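Local coordinates for probable polyketide synthase 1 (Dictyostelium discoideum, PDB 2H84), which is a hybrid type I/type III polyketide synthase whose C-terminal type III domain, the part described here, extends and cyclises polyketide chains and yields only acylpyrones in vitro, at residues L98-C103 and F135-L140; M230-R235 and E366-K371; A271-L276 and Y353-A358. All coordinates share one frame; numbering follows the deposited sequence.

Interaction 1: L98-C103 and F135-L140; sequences LAQQAC and FKLIDL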
ATOM      1  N   LEU A  98      11.964 -12.920   7.234  1.00 18.19           N
ATOM      2  CA  LEU A  98      12.717 -12.552   6.049  1.00 17.18           C
ATOM      3  C   LEU A  98      12.929 -11.046   5.964  1.00 17.10           C
ATOM      4  O   LEU A  98      14.025 -10.582   5.668  1.00 16.89           O
ATOM      5  CB  LEU A  98      12.021 -13.067   4.788  1.00 17.02           C
ATOM      6  CG  LEU A  98      12.232 -14.538   4.486  1.00 17.96           C
ATOM      7  CD1 LEU A  98      11.731 -14.847   3.099  1.00 18.50           C
ATOM      8  CD2 LEU A  98      13.710 -14.854   4.550  1.00 19.05           C
ATOM      9  N   ALA A  99      11.887 -10.279   6.246  1.00 17.88           N
ATOM     10  CA  ALA A  99      11.995  -8.824   6.196  1.00 19.05           C
ATOM     11  C   ALA A  99      12.890  -8.272   7.313  1.00 18.88           C
ATOM     12  O   ALA A  99      13.602  -7.297   7.121  1.00 20.01           O
ATOM     13  CB  ALA A  99      10.608  -8.189   6.282  1.00 19.30           C
ATOM     14  N   GLN A 100      12.831  -8.907   8.477  1.00 18.36           N
ATOM     15  CA  GLN A 100      13.623  -8.504   9.618  1.00 19.42           C
ATOM     16  C   GLN A 100      15.092  -8.716   9.266  1.00 20.39           C
ATOM     17  O   GLN A 100      15.958  -7.900   9.556  1.00 21.53           O
ATOM     18  CB  GLN A 100      13.237  -9.336  10.851  1.00 19.54           C
ATOM     19  CG  GLN A 100      13.854  -8.790  12.160  1.00 19.41           C
ATOM     20  CD  GLN A 100      13.590  -9.679  13.355  1.00 19.85           C
ATOM     21  OE1 GLN A 100      14.083  -9.417  14.463  1.00 20.18           O
ATOM     22  NE2 GLN A 100      12.808 -10.721  13.133  1.00 19.84           N
ATOM     23  N   GLN A 101      15.350  -9.845   8.627  1.00 21.06           N
ATOM     24  CA  GLN A 101      16.678 -10.240   8.218  1.00 21.49           C
ATOM     25  C   GLN A 101      17.267  -9.205   7.259  1.00 20.09           C
ATOM     26  O   GLN A 101      18.374  -8.713   7.441  1.00 21.22           O
ATOM     27  CB  GLN A 101      16.619 -11.630   7.574  1.00 26.21           C
ATOM     28  CG  GLN A 101      17.995 -12.269   7.573  1.00 36.19           C
ATOM     29  CD  GLN A 101      17.953 -13.693   7.182  1.00 42.70           C
ATOM     30  OE1 GLN A 101      18.505 -14.129   6.132  1.00 46.13           O
ATOM     31  NE2 GLN A 101      17.329 -14.448   8.034  1.00 45.52           N
ATOM     32  N   ALA A 102      16.499  -8.860   6.241  1.00 18.53           N
ATOM     33  CA  ALA A 102      16.944  -7.886   5.259  1.00 17.05           C
ATOM     34  C   ALA A 102      17.198  -6.544   5.944  1.00 16.51           C
ATOM     35  O   ALA A 102      18.294  -5.982   5.850  1.00 16.13           O
ATOM     36  CB  ALA A 102      15.898  -7.743   4.143  1.00 16.13           C
ATOM     37  N   CYS A 103      16.183  -6.043   6.647  1.00 16.13           N
ATOM     38  CA  CYS A 103      16.274  -4.766   7.362  1.00 14.66           C
ATOM     39  C   CYS A 103      17.496  -4.704   8.264  1.00 13.58           C
ATOM     40  O   CYS A 103      18.224  -3.718   8.276  1.00 13.44           O
ATOM     41  CB  CYS A 103      15.032  -4.539   8.216  1.00 13.87           C
ATOM     42  SG  CYS A 103      13.618  -4.003   7.308  1.00 10.95           S
ATOM     43  N   PHE A 135       4.852  -2.303  10.577  1.00 12.69           N
ATOM     44  CA  PHE A 135       4.486  -2.141  11.989  1.00 11.88           C
ATOM     45  C   PHE A 135       5.158  -3.219  12.832  1.00 11.73           C
ATOM     46  O   PHE A 135       5.747  -2.938  13.883  1.00 10.96           O
ATOM     47  CB  PHE A 135       2.974  -2.244  12.179  1.00 10.75           C
ATOM     48  CG  PHE A 135       2.537  -2.172  13.625  1.00 10.73           C
ATOM     49  CD1 PHE A 135       2.221  -0.946  14.213  1.00 10.14           C
ATOM     50  CD2 PHE A 135       2.461  -3.323  14.403  1.00  9.64           C
ATOM     51  CE1 PHE A 135       1.851  -0.865  15.541  1.00  7.68           C
ATOM     52  CE2 PHE A 135       2.091  -3.245  15.732  1.00  8.15           C
ATOM     53  CZ  PHE A 135       1.782  -2.011  16.297  1.00  7.79           C
ATOM     54  N   LYS A 136       5.041  -4.457  12.362  1.00 12.19           N
ATOM     55  CA  LYS A 136       5.633  -5.603  13.039  1.00 13.28           C
ATOM     56  C   LYS A 136       7.135  -5.440  13.273  1.00 14.12           C
ATOM     57  O   LYS A 136       7.675  -5.957  14.257  1.00 12.62           O
ATOM     58  CB  LYS A 136       5.384  -6.867  12.223  1.00 12.61           C
ATOM     59  CG  LYS A 136       4.062  -7.541  12.511  1.00 15.61           C
ATOM     60  CD  LYS A 136       3.787  -8.681  11.536  1.00 16.65           C
ATOM     61  CE  LYS A 136       2.905  -9.747  12.176  1.00 16.49           C
ATOM     62  NZ  LYS A 136       1.726  -9.140  12.869  1.00 13.06           N
ATOM     63  N   LEU A 137       7.792  -4.720  12.361  1.00 14.89           N
ATOM     64  CA  LEU A 137       9.233  -4.494  12.427  1.00 15.42           C
ATOM     65  C   LEU A 137       9.636  -3.452  13.456  1.00 15.98           C
ATOM     66  O   LEU A 137      10.733  -3.525  14.011  1.00 17.11           O
ATOM     67  CB  LEU A 137       9.782  -4.104  11.046  1.00 15.33           C
ATOM     68  CG  LEU A 137       9.901  -5.224  10.002  1.00 15.56           C
ATOM     69  CD1 LEU A 137      10.111  -4.631   8.615  1.00 13.13           C
ATOM     70  CD2 LEU A 137      11.046  -6.154  10.374  1.00 16.06           C
ATOM     71  N   ILE A 138       8.759  -2.486  13.717  1.00 15.54           N
ATOM     72  CA  ILE A 138       9.063  -1.451  14.705  1.00 14.48           C
ATOM     73  C   ILE A 138       9.613  -2.093  15.973  1.00 14.31           C
ATOM     74  O   ILE A 138      10.710  -1.773  16.422  1.00 14.63           O
ATOM     75  CB  ILE A 138       7.806  -0.619  15.094  1.00 14.08           C
ATOM     76  CG1 ILE A 138       7.333   0.208  13.898  1.00 14.33           C
ATOM     77  CG2 ILE A 138       8.128   0.322  16.262  1.00 11.27           C
ATOM     78  CD1 ILE A 138       6.152   1.094  14.198  1.00 13.32           C
ATOM     79  N   ASP A 139       8.839  -3.008  16.539  1.00 14.45           N
ATOM     80  CA  ASP A 139       9.222  -3.702  17.763  1.00 14.96           C
ATOM     81  C   ASP A 139      10.356  -4.719  17.554  1.00 14.90           C
ATOM     82  O   ASP A 139      11.240  -4.863  18.404  1.00 14.17           O
ATOM     83  CB  ASP A 139       7.999  -4.406  18.340  1.00 15.85           C
ATOM     84  CG  ASP A 139       8.101  -4.603  19.817  1.00 16.81           C
ATOM     85  OD1 ASP A 139       8.236  -3.591  20.532  1.00 17.46           O
ATOM     86  OD2 ASP A 139       8.041  -5.763  20.265  1.00 19.32           O
ATOM     87  N   LEU A 140      10.321  -5.421  16.425  1.00 14.33           N
ATOM     88  CA  LEU A 140      11.339  -6.410  16.110  1.00 12.70           C
ATOM     89  C   LEU A 140      12.716  -5.770  16.018  1.00 13.28           C
ATOM     90  O   LEU A 140      13.685  -6.271  16.580  1.00 13.15           O
ATOM     91  CB  LEU A 140      11.007  -7.105  14.787  1.00 11.55           C
ATOM     92  CG  LEU A 140       9.833  -8.086  14.752  1.00  9.61           C
ATOM     93  CD1 LEU A 140       9.612  -8.535  13.324  1.00 10.10           C
ATOM     94  CD2 LEU A 140      10.115  -9.277  15.632  1.00  6.62           C
TER
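The side-chain amide of Gln-100 is the flat group in this contact, and Leu-140 lies over one of its faces. Leu-140 CB stands 3.9 Å from CD of Gln-100, almost straight above the amide plane. The two methyls of Leu-140 lie on the same side of that plane, and CD1 is 3.9 Å from Gln-100 NE2. Gln-100 OE1 lies near both CB and the backbone O of Leu-140. The two side chains are set roughly perpendicular.

This is helix-helix packing in the outer layer of the thiolase fold. The axes of the two short segments come within 10.4 Å of each other, with a crossing angle of -58°. Gln-100 reaches across because its CG is anti to the backbone N (chi1 -169°) and the chain stays extended beyond it. Leu-140 is exposed, so this end of the contact is close to solvent.

The deeper end is carried by Leu-137. Its side chain spans one turn of the opposite helix, from Ala-99 and Gln-100 to Cys-103. CD1 faces Ala-99 CB at 4.3 Å, while CD2 lies against the backbone of Gln-100. Beneath, Ala-99 and Cys-103 rest on strands 178-185 and 209-216, and Leu-137 touches Val-182. Another side of helix 133-141 packs on the second subunit, where Lys-136 NZ forms a salt bridge with Glu-241 of that subunit. Contacts between the segments are van der Waals in kind. A further one is sulfur against methyl, with Cys-103 SG 3.8 Å from Leu-137 CD1.

Interaction 2: M230-R235 and E366-K371; sequences MCSINR and EGCFLK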
ATOM      1  N   MET A 230      19.325  10.640  -8.757  1.00 21.96           N
ATOM      2  CA  MET A 230      19.118  11.943  -9.356  1.00 24.16           C
ATOM      3  C   MET A 230      17.670  12.217  -9.703  1.00 24.62           C
ATOM      4  O   MET A 230      17.146  13.289  -9.411  1.00 25.39           O
ATOM      5  CB  MET A 230      20.004  12.057 -10.582  1.00 25.88           C
ATOM      6  CG  MET A 230      21.457  11.772 -10.244  1.00 27.33           C
ATOM      7  SD  MET A 230      22.492  11.688 -11.688  1.00 31.81           S
ATOM      8  CE  MET A 230      22.282  13.299 -12.378  1.00 29.63           C
ATOM      9  N   CYS A 231      17.019  11.255 -10.336  1.00 24.86           N
ATOM     10  CA  CYS A 231      15.612  11.414 -10.671  1.00 25.04           C
ATOM     11  C   CYS A 231      15.011  10.069 -11.039  1.00 24.74           C
ATOM     12  O   CYS A 231      15.730   9.116 -11.353  1.00 24.08           O
ATOM     13  CB  CYS A 231      15.424  12.420 -11.814  1.00 25.21           C
ATOM     14  SG  CYS A 231      16.122  11.922 -13.369  1.00 24.97           S
ATOM     15  N   SER A 232      13.691   9.983 -10.964  1.00 24.35           N
ATOM     16  CA  SER A 232      12.999   8.747 -11.295  1.00 24.00           C
ATOM     17  C   SER A 232      11.600   9.080 -11.757  1.00 23.20           C
ATOM     18  O   SER A 232      11.003  10.041 -11.283  1.00 24.07           O
ATOM     19  CB  SER A 232      12.949   7.827 -10.079  1.00 23.77           C
ATOM     20  OG  SER A 232      12.531   8.543  -8.936  1.00 24.39           O
ATOM     21  N   ILE A 233      11.087   8.284 -12.689  1.00 21.97           N
ATOM     22  CA  ILE A 233       9.756   8.511 -13.255  1.00 20.68           C
ATOM     23  C   ILE A 233       8.958   7.224 -13.379  1.00 18.72           C
ATOM     24  O   ILE A 233       9.444   6.150 -13.024  1.00 18.75           O
ATOM     25  CB  ILE A 233       9.850   9.101 -14.684  1.00 21.86           C
ATOM     26  CG1 ILE A 233      10.697   8.161 -15.559  1.00 21.13           C
ATOM     27  CG2 ILE A 233      10.463  10.500 -14.652  1.00 22.03           C
ATOM     28  CD1 ILE A 233      10.730   8.517 -17.021  1.00 19.20           C
ATOM     29  N   ASN A 234       7.727   7.344 -13.874  1.00 16.37           N
ATOM     30  CA  ASN A 234       6.878   6.178 -14.109  1.00 16.41           C
ATOM     31  C   ASN A 234       5.902   6.473 -15.231  1.00 17.30           C
ATOM     32  O   ASN A 234       5.545   7.626 -15.477  1.00 17.47           O
ATOM     33  CB  ASN A 234       6.132   5.716 -12.833  1.00 15.73           C
ATOM     34  CG  ASN A 234       5.039   6.674 -12.378  1.00 14.48           C
ATOM     35  OD1 ASN A 234       4.340   6.396 -11.410  1.00 11.91           O
ATOM     36  ND2 ASN A 234       4.890   7.799 -13.065  1.00 16.02           N
ATOM     37  N   ARG A 235       5.484   5.430 -15.934  1.00 17.64           N
ATOM     38  CA  ARG A 235       4.564   5.603 -17.052  1.00 18.00           C
ATOM     39  C   ARG A 235       3.439   4.586 -16.967  1.00 18.12           C
ATOM     40  O   ARG A 235       3.640   3.463 -16.498  1.00 18.29           O
ATOM     41  CB  ARG A 235       5.315   5.417 -18.382  1.00 19.28           C
ATOM     42  CG  ARG A 235       4.498   5.701 -19.648  1.00 18.98           C
ATOM     43  CD  ARG A 235       4.949   6.996 -20.305  1.00 20.16           C
ATOM     44  NE  ARG A 235       6.227   6.849 -20.988  1.00 20.41           N
ATOM     45  CZ  ARG A 235       7.027   7.861 -21.310  1.00 21.59           C
ATOM     46  NH1 ARG A 235       6.698   9.108 -21.006  1.00 21.80           N
ATOM     47  NH2 ARG A 235       8.153   7.625 -21.965  1.00 21.98           N
ATOM     48  N   GLU A 366       8.551   1.731 -14.415  1.00 15.61           N
ATOM     49  CA  GLU A 366       9.153   2.495 -13.336  1.00 16.86           C
ATOM     50  C   GLU A 366      10.588   2.658 -13.799  1.00 17.85           C
ATOM     51  O   GLU A 366      11.164   1.729 -14.344  1.00 17.86           O
ATOM     52  CB  GLU A 366       9.118   1.725 -12.009  1.00 17.77           C
ATOM     53  CG  GLU A 366       7.786   1.701 -11.280  1.00 19.31           C
ATOM     54  CD  GLU A 366       7.399   3.045 -10.667  1.00 20.93           C
ATOM     55  OE1 GLU A 366       8.285   3.904 -10.443  1.00 21.29           O
ATOM     56  OE2 GLU A 366       6.192   3.241 -10.403  1.00 22.16           O
ATOM     57  N   GLY A 367      11.158   3.837 -13.612  1.00 19.38           N
ATOM     58  CA  GLY A 367      12.531   4.036 -14.022  1.00 20.59           C
ATOM     59  C   GLY A 367      13.232   4.929 -13.021  1.00 21.14           C
ATOM     60  O   GLY A 367      12.593   5.609 -12.212  1.00 21.88           O
ATOM     61  N   CYS A 368      14.552   4.922 -13.069  1.00 21.89           N
ATOM     62  CA  CYS A 368      15.324   5.734 -12.162  1.00 23.28           C
ATOM     63  C   CYS A 368      16.734   5.915 -12.715  1.00 23.72           C
ATOM     64  O   CYS A 368      17.322   4.978 -13.254  1.00 24.31           O
ATOM     65  CB  CYS A 368      15.369   5.064 -10.799  1.00 22.91           C
ATOM     66  SG  CYS A 368      15.962   6.134  -9.517  1.00 23.34           S
ATOM     67  N   PHE A 369      17.264   7.127 -12.584  1.00 23.21           N
ATOM     68  CA  PHE A 369      18.589   7.438 -13.081  1.00 23.15           C
ATOM     69  C   PHE A 369      19.473   7.685 -11.890  1.00 22.53           C
ATOM     70  O   PHE A 369      19.278   8.652 -11.148  1.00 21.99           O
ATOM     71  CB  PHE A 369      18.519   8.662 -13.996  1.00 23.05           C
ATOM     72  CG  PHE A 369      19.803   8.964 -14.715  1.00 23.37           C
ATOM     73  CD1 PHE A 369      20.754   9.783 -14.132  1.00 22.13           C
ATOM     74  CD2 PHE A 369      20.067   8.418 -15.974  1.00 24.58           C
ATOM     75  CE1 PHE A 369      21.954  10.053 -14.777  1.00 23.05           C
ATOM     76  CE2 PHE A 369      21.279   8.683 -16.637  1.00 23.57           C
ATOM     77  CZ  PHE A 369      22.220   9.502 -16.033  1.00 23.15           C
ATOM     78  N   LEU A 370      20.443   6.794 -11.693  1.00 23.28           N
ATOM     79  CA  LEU A 370      21.375   6.915 -10.558  1.00 23.88           C
ATOM     80  C   LEU A 370      22.828   7.213 -10.912  1.00 25.13           C
ATOM     81  O   LEU A 370      23.279   6.948 -12.014  1.00 27.14           O
ATOM     82  CB  LEU A 370      21.364   5.633  -9.745  1.00 23.36           C
ATOM     83  CG  LEU A 370      20.049   5.069  -9.251  1.00 22.88           C
ATOM     84  CD1 LEU A 370      19.740   3.826 -10.055  1.00 22.35           C
ATOM     85  CD2 LEU A 370      20.145   4.726  -7.774  1.00 20.80           C
ATOM     86  N   LYS A 371      23.554   7.744  -9.937  1.00 26.50           N
ATOM     87  CA  LYS A 371      24.964   8.059 -10.092  1.00 27.72           C
ATOM     88  C   LYS A 371      25.719   7.168  -9.106  1.00 28.50           C
ATOM     89  O   LYS A 371      25.574   7.303  -7.893  1.00 27.78           O
ATOM     90  CB  LYS A 371      25.235   9.544  -9.792  1.00 29.41           C
ATOM     91  CG  LYS A 371      26.703   9.875  -9.591  1.00 29.51           C
ATOM     92  CD  LYS A 371      27.023  11.232 -10.175  1.00 30.87           C
ATOM     93  CE  LYS A 371      28.383  11.732  -9.736  1.00 30.86           C
ATOM     94  NZ  LYS A 371      28.400  13.220  -9.688  1.00 31.93           N
TER
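Met-230 and Cys-231 both face Phe-369 in a classic beta bulge, where antiparallel strands 227-236 and 364-372 pair in the large sheet of the thiolase fold, the two segments running at 167°. Phe-369 N bonds to Cys-231 O at 2.8 Å. Ile-233 and Gly-367 also exchange backbone bonds, but this pair is loose. Met-230 N to Phe-369 O is weak.

On one face, Glu-366 and Asn-234 lie side by side. The Glu-366 chain bends at chi2 (-71°), which turns CD toward Asn-234. Glu-366 OE2 is 3.5 Å from Asn-234 CB. OE2 forms a salt bridge with Arg-165 of helix 159-171. Asn-234 OD1 accepts a bond from Arg-149 N of the second subunit. The Glu-366 side chain is about 9 Å from that of Cys-157, the predicted active-site residue. An alanine in place of Glu-366 would probably leave Arg-165 without its carboxylate mate and open a gap beside Asn-234 CB.

On the other face, Cys-231 SG lies against Phe-369 CB. Met-230 runs alongside Phe-369 in a Met-aromatic contact, its SD at the ring edge, near the plane, 3.5 Å from CE1.

Interaction 3: A271-L276 and Y353-A358; sequences AFVDTL and YSISLA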
ATOM      1  N   ALA A 271      11.214   5.046 -25.838  1.00 13.97           N
ATOM      2  CA  ALA A 271      10.579   6.334 -25.618  1.00 13.54           C
ATOM      3  C   ALA A 271      10.596   6.669 -24.137  1.00 14.44           C
ATOM      4  O   ALA A 271      10.782   7.827 -23.754  1.00 15.28           O
ATOM      5  CB  ALA A 271       9.163   6.304 -26.116  1.00 13.50           C
ATOM      6  N   PHE A 272      10.391   5.647 -23.310  1.00 14.20           N
ATOM      7  CA  PHE A 272      10.387   5.806 -21.862  1.00 14.18           C
ATOM      8  C   PHE A 272      11.775   6.193 -21.345  1.00 15.37           C
ATOM      9  O   PHE A 272      11.905   7.165 -20.600  1.00 14.49           O
ATOM     10  CB  PHE A 272       9.915   4.511 -21.194  1.00 12.87           C
ATOM     11  CG  PHE A 272       9.826   4.606 -19.699  1.00 10.93           C
ATOM     12  CD1 PHE A 272      10.774   3.991 -18.896  1.00  9.72           C
ATOM     13  CD2 PHE A 272       8.774   5.291 -19.095  1.00 10.29           C
ATOM     14  CE1 PHE A 272      10.690   4.073 -17.514  1.00 10.13           C
ATOM     15  CE2 PHE A 272       8.683   5.380 -17.712  1.00  8.49           C
ATOM     16  CZ  PHE A 272       9.634   4.761 -16.921  1.00  9.64           C
ATOM     17  N   VAL A 273      12.802   5.441 -21.746  1.00 16.65           N
ATOM     18  CA  VAL A 273      14.171   5.727 -21.325  1.00 18.38           C
ATOM     19  C   VAL A 273      14.577   7.115 -21.787  1.00 19.73           C
ATOM     20  O   VAL A 273      15.472   7.730 -21.208  1.00 21.13           O
ATOM     21  CB  VAL A 273      15.179   4.735 -21.917  1.00 19.03           C
ATOM     22  CG1 VAL A 273      16.554   5.032 -21.359  1.00 17.78           C
ATOM     23  CG2 VAL A 273      14.766   3.304 -21.602  1.00 19.65           C
ATOM     24  N   ASP A 274      13.922   7.600 -22.839  1.00 20.15           N
ATOM     25  CA  ASP A 274      14.200   8.929 -23.361  1.00 20.79           C
ATOM     26  C   ASP A 274      13.623   9.980 -22.430  1.00 20.52           C
ATOM     27  O   ASP A 274      14.264  10.993 -22.164  1.00 19.65           O
ATOM     28  CB  ASP A 274      13.611   9.113 -24.762  1.00 22.27           C
ATOM     29  CG  ASP A 274      14.522   8.580 -25.849  1.00 23.82           C
ATOM     30  OD1 ASP A 274      15.683   8.239 -25.539  1.00 25.62           O
ATOM     31  OD2 ASP A 274      14.089   8.509 -27.013  1.00 23.63           O
ATOM     32  N   THR A 275      12.420   9.739 -21.925  1.00 20.75           N
ATOM     33  CA  THR A 275      11.806  10.692 -21.019  1.00 21.27           C
ATOM     34  C   THR A 275      12.620  10.792 -19.739  1.00 20.92           C
ATOM     35  O   THR A 275      12.724  11.867 -19.158  1.00 21.46           O
ATOM     36  CB  THR A 275      10.371  10.293 -20.674  1.00 22.01           C
ATOM     37  OG1 THR A 275       9.589  10.258 -21.872  1.00 25.18           O
ATOM     38  CG2 THR A 275       9.762  11.288 -19.707  1.00 21.18           C
ATOM     39  N   LEU A 276      13.198   9.674 -19.304  1.00 20.74           N
ATOM     40  CA  LEU A 276      14.022   9.646 -18.096  1.00 21.63           C
ATOM     41  C   LEU A 276      15.335  10.406 -18.304  1.00 24.70           C
ATOM     42  O   LEU A 276      15.773  11.167 -17.429  1.00 24.31           O
ATOM     43  CB  LEU A 276      14.345   8.204 -17.697  1.00 18.94           C
ATOM     44  CG  LEU A 276      15.282   8.052 -16.491  1.00 17.87           C
ATOM     45  CD1 LEU A 276      14.604   8.591 -15.253  1.00 19.67           C
ATOM     46  CD2 LEU A 276      15.646   6.593 -16.282  1.00 16.73           C
ATOM     47  N   TYR A 353      27.156   6.485 -14.329  1.00 27.03           N
ATOM     48  CA  TYR A 353      25.711   6.471 -14.167  1.00 25.20           C
ATOM     49  C   TYR A 353      25.036   5.113 -14.368  1.00 23.96           C
ATOM     50  O   TYR A 353      25.613   4.206 -14.967  1.00 23.64           O
ATOM     51  CB  TYR A 353      25.100   7.470 -15.145  1.00 24.93           C
ATOM     52  CG  TYR A 353      25.476   8.910 -14.912  1.00 26.13           C
ATOM     53  CD1 TYR A 353      25.096   9.557 -13.741  1.00 25.82           C
ATOM     54  CD2 TYR A 353      26.206   9.635 -15.863  1.00 26.65           C
ATOM     55  CE1 TYR A 353      25.422  10.881 -13.513  1.00 26.21           C
ATOM     56  CE2 TYR A 353      26.543  10.973 -15.640  1.00 26.86           C
ATOM     57  CZ  TYR A 353      26.144  11.584 -14.460  1.00 27.64           C
ATOM     58  OH  TYR A 353      26.456  12.905 -14.246  1.00 28.31           O
ATOM     59  N   SER A 354      23.789   5.004 -13.905  1.00 21.72           N
ATOM     60  CA  SER A 354      23.003   3.769 -14.043  1.00 19.65           C
ATOM     61  C   SER A 354      21.547   4.062 -14.347  1.00 18.50           C
ATOM     62  O   SER A 354      20.990   5.045 -13.860  1.00 17.63           O
ATOM     63  CB  SER A 354      23.060   2.911 -12.773  1.00 17.97           C
ATOM     64  OG  SER A 354      24.365   2.425 -12.528  1.00 18.82           O
ATOM     65  N   ILE A 355      20.946   3.217 -15.179  1.00 17.74           N
ATOM     66  CA  ILE A 355      19.537   3.359 -15.506  1.00 16.29           C
ATOM     67  C   ILE A 355      18.846   2.133 -14.913  1.00 14.15           C
ATOM     68  O   ILE A 355      19.269   0.994 -15.155  1.00 13.18           O
ATOM     69  CB  ILE A 355      19.293   3.397 -17.038  1.00 16.91           C
ATOM     70  CG1 ILE A 355      19.957   4.645 -17.642  1.00 17.64           C
ATOM     71  CG2 ILE A 355      17.779   3.393 -17.329  1.00 16.61           C
ATOM     72  CD1 ILE A 355      19.807   4.770 -19.154  1.00 14.65           C
ATOM     73  N   SER A 356      17.819   2.365 -14.099  1.00 11.91           N
ATOM     74  CA  SER A 356      17.083   1.255 -13.519  1.00 10.70           C
ATOM     75  C   SER A 356      15.665   1.223 -14.066  1.00 11.32           C
ATOM     76  O   SER A 356      14.969   2.240 -14.129  1.00 11.27           O
ATOM     77  CB  SER A 356      17.043   1.340 -12.003  1.00  8.66           C
ATOM     78  OG  SER A 356      16.540   0.127 -11.483  1.00  5.91           O
ATOM     79  N   LEU A 357      15.239   0.037 -14.468  1.00 12.56           N
ATOM     80  CA  LEU A 357      13.915  -0.119 -15.035  1.00 13.97           C
ATOM     81  C   LEU A 357      13.138  -1.216 -14.311  1.00 14.42           C
ATOM     82  O   LEU A 357      13.721  -2.144 -13.744  1.00 14.28           O
ATOM     83  CB  LEU A 357      14.037  -0.440 -16.525  1.00 13.23           C
ATOM     84  CG  LEU A 357      14.727   0.643 -17.360  1.00 14.76           C
ATOM     85  CD1 LEU A 357      14.952   0.129 -18.776  1.00 16.71           C
ATOM     86  CD2 LEU A 357      13.873   1.905 -17.385  1.00 13.97           C
ATOM     87  N   ALA A 358      11.819  -1.084 -14.317  1.00 13.52           N
ATOM     88  CA  ALA A 358      10.945  -2.052 -13.697  1.00 12.68           C
ATOM     89  C   ALA A 358       9.583  -1.866 -14.334  1.00 13.25           C
ATOM     90  O   ALA A 358       9.218  -0.763 -14.728  1.00 12.70           O
ATOM     91  CB  ALA A 358      10.874  -1.838 -12.195  1.00 11.61           C
TER
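Phe-272 and Leu-357 point past one another from opposing sides. A methyl of the leucine meets the phenylalanine at its ring edge. Leu-357 CD2 sits near the ring plane, 3.9 Å from Phe-272 CE1. The same ring also meets Phe-365 edge-to-face.

Val-273 stands one residue further along the helix and works on both strand residues. It lies nearly perpendicular to Ile-355, with CG1 3.9 Å from Ile-355 CD1. Its other methyl, CG2, is 4.3 Å from Leu-357 CD1.

This is helix-on-sheet packing in the C-terminal half of the thiolase fold. Helix 261-280 packs on one face of the sheet, over strands 227-236, 364-372 and 353-360. Segments 271-276 and 353-358 run at 132°, and their axes come within 10.5 Å. Apolar side chains from both segments meet between them.

Leu-276 and Ile-355 are again directed past one another, one from the helix and one from the strand. Ile-355 has CG1 beside its backbone N (chi1 -64°) and CG2 anti to it, which sends the two branches apart. The extended chi2 (179°) carries CD1 on to Val-273, while CG2 faces Leu-276. Leu-276 also touches Ile-233 and Phe-369, on the next strands of the sheet. Its CD2 lies 4.0 Å from Ile-355 CG2.

Overall arrangement
From the N terminus, interaction 1 comes first. It joins helices 84-110 and 133-141 and closes a loop of 31 residues in the N-terminal chalcone/stilbene synthase domain region. It is complete before interaction 2 opens at 230-235. Interaction 2 closes a much longer loop, ending at strand 364-372. Interaction 3 both opens and closes within that loop, tying helix 261-280 to strand 353-360. Strands 353-360 and 364-372 are consecutive in the chain and adjacent in the sheet, with probable bonds Glu-366 N to Ala-358 O and Ser-354 N to Leu-370 O. Interactions 2 and 3 therefore form one region. Interaction 1 stays about 17 Å from interaction 2 at the nearest atoms, though both touch the second subunit.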